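PDB 2W5E: serine protease p27 from Human astrovirus 1, which cleaves the viral polyprotein into its functional products, acting as a trypsin-like serine protease. Local coordinates for residues V153-P157 with T158-P162. Numbering follows the deposited sequence.
Sequences VIIDP and TDFHP
Asp156 and Thr158 meet through one carboxylate oxygen: Asp156 OD1 accepts from Thr158 OG1 (2.6 Å) on its syn lone pair and from Thr158 N (3.0 Å) on the anti side, near the carboxylate plane. These two bonds on OD1 probably restrain the rotation of the carboxylate. Asp156 CG lies between its backbone N and carbonyl carbon (chi1 68°), which swings OD1 forward over the following turn. Asp159 N bonds to Asp156 O (3.0 Å), reaching it from above the carbonyl plane. Asp156 N in turn meets Asp159 OD2 (2.9 Å, 163° at the hydrogen) on the anti side, 33° out of the carboxylate plane. The two carboxylates come within 3.7 Å at Asp156 OD2 and Asp159 OD2; Lys64, salt-bridged to Asp159, probably offsets the like charges. Beyond the turn, Ile155 CD1 reaches Phe160 CE1 at 4.0 Å, the two side chains crossing at about a right angle, and both contact Phe68 of the first barrel. Asp159 N to Asp156 O, with helical backbone angles at Pro157 and Thr158, defines a type I turn; Thr158 N to Asp156 OD1 adds an Asx turn, and Asp156 N to Asp159 OD2 half a capping box, where the chain leaves the last strand of the second chymotrypsin-like barrel and reaches the first.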
loop_
_atom_site.group_PDB
_atom_site.type_symbol
_atom_site.label_atom_id
_atom_site.label_comp_id
_atom_site.label_asym_id
_atom_site.label_seq_id
_atom_site.Cartn_x
_atom_site.Cartn_y
_atom_site.Cartn_z
ATOM N N VAL A 153 9.605 -0.728 -30.879
ATOM C CA VAL A 153 9.460 0.673 -31.277
ATOM C C VAL A 153 9.206 1.536 -30.044
ATOM O O VAL A 153 8.268 1.282 -29.283
ATOM C CB VAL A 153 8.324 0.886 -32.318
ATOM C CG1 VAL A 153 8.197 2.357 -32.684
ATOM C CG2 VAL A 153 8.584 0.068 -33.577
ATOM N N ILE A 154 10.050 2.549 -29.862
ATOM C CA ILE A 154 9.918 3.510 -28.764
ATOM C C ILE A 154 8.580 4.257 -28.822
ATOM O O ILE A 154 8.132 4.676 -29.895
ATOM C CB ILE A 154 11.131 4.495 -28.706
ATOM C CG1 ILE A 154 12.327 3.832 -28.021
ATOM C CG2 ILE A 154 10.796 5.774 -27.943
ATOM C CD1 ILE A 154 13.388 3.331 -28.965
ATOM N N ILE A 155 7.949 4.397 -27.659
ATOM C CA ILE A 155 6.669 5.083 -27.535
ATOM C C ILE A 155 6.826 6.366 -26.713
ATOM O O ILE A 155 7.629 6.422 -25.778
ATOM C CB ILE A 155 5.581 4.141 -26.924
ATOM C CG1 ILE A 155 4.177 4.755 -27.048
ATOM C CG2 ILE A 155 5.921 3.751 -25.477
ATOM C CD1 ILE A 155 3.034 3.827 -26.615
ATOM N N ASP A 156 6.075 7.399 -27.082
ATOM C CA ASP A 156 6.004 8.626 -26.287
ATOM C C ASP A 156 4.554 9.143 -26.204
ATOM O O ASP A 156 3.697 8.675 -26.956
ATOM C CB ASP A 156 7.011 9.684 -26.787
ATOM C CG ASP A 156 6.670 10.236 -28.155
ATOM O OD1 ASP A 156 5.669 10.968 -28.266
ATOM O OD2 ASP A 156 7.425 9.968 -29.115
ATOM N N PRO A 157 4.265 10.074 -25.266
ATOM C CA PRO A 157 2.886 10.539 -25.055
ATOM C C PRO A 157 2.168 11.114 -26.286
ATOM O O PRO A 157 0.932 11.113 -26.320
ATOM C CB PRO A 157 3.042 11.615 -23.973
ATOM C CG PRO A 157 4.272 11.227 -23.247
ATOM C CD PRO A 157 5.191 10.722 -24.317
ATOM N N THR A 158 2.921 11.587 -27.280
ATOM C CA THR A 158 2.322 12.175 -28.482
ATOM C C THR A 158 1.804 11.116 -29.456
ATOM O O THR A 158 1.091 11.441 -30.409
ATOM C CB THR A 158 3.290 13.131 -29.230
ATOM O OG1 THR A 158 4.288 12.372 -29.926
ATOM C CG2 THR A 158 3.960 14.113 -28.264
ATOM N N ASP A 159 2.169 9.857 -29.214
ATOM C CA ASP A 159 1.734 8.740 -30.052
ATOM C C ASP A 159 0.292 8.322 -29.782
ATOM O O ASP A 159 -0.340 7.694 -30.633
ATOM C CB ASP A 159 2.660 7.534 -29.861
ATOM C CG ASP A 159 4.041 7.759 -30.440
ATOM O OD1 ASP A 159 4.151 8.396 -31.506
ATOM O OD2 ASP A 159 5.019 7.283 -29.830
ATOM N N PHE A 160 -0.213 8.679 -28.604
ATOM C CA PHE A 160 -1.550 8.289 -28.146
ATOM C C PHE A 160 -2.704 8.917 -28.938
ATOM O O PHE A 160 -3.801 8.357 -28.980
ATOM C CB PHE A 160 -1.715 8.612 -26.654
ATOM C CG PHE A 160 -1.177 7.549 -25.730
ATOM C CD1 PHE A 160 0.196 7.383 -25.552
ATOM C CD2 PHE A 160 -2.047 6.723 -25.020
ATOM C CE1 PHE A 160 0.692 6.402 -24.696
ATOM C CE2 PHE A 160 -1.561 5.740 -24.159
ATOM C CZ PHE A 160 -0.188 5.582 -23.998
ATOM N N HIS A 161 -2.457 10.075 -29.550
ATOM C CA HIS A 161 -3.514 10.839 -30.222
ATOM C C HIS A 161 -3.045 11.509 -31.516
ATOM O O HIS A 161 -1.871 11.875 -31.635
ATOM C CB HIS A 161 -4.106 11.888 -29.271
ATOM C CG HIS A 161 -4.856 11.301 -28.115
ATOM N ND1 HIS A 161 -4.314 11.199 -26.851
ATOM C CD2 HIS A 161 -6.099 10.772 -28.035
ATOM C CE1 HIS A 161 -5.194 10.637 -26.042
ATOM N NE2 HIS A 161 -6.285 10.370 -26.736
ATOM N N PRO A 162 -3.963 11.672 -32.493
ATOM C CA PRO A 162 -3.622 12.393 -33.715
ATOM C C PRO A 162 -3.674 13.902 -33.492
ATOM O O PRO A 162 -2.637 14.525 -33.273
ATOM C CB PRO A 162 -4.721 11.967 -34.684
ATOM C CG PRO A 162 -5.904 11.716 -33.812
ATOM C CD PRO A 162 -5.359 11.189 -32.508
#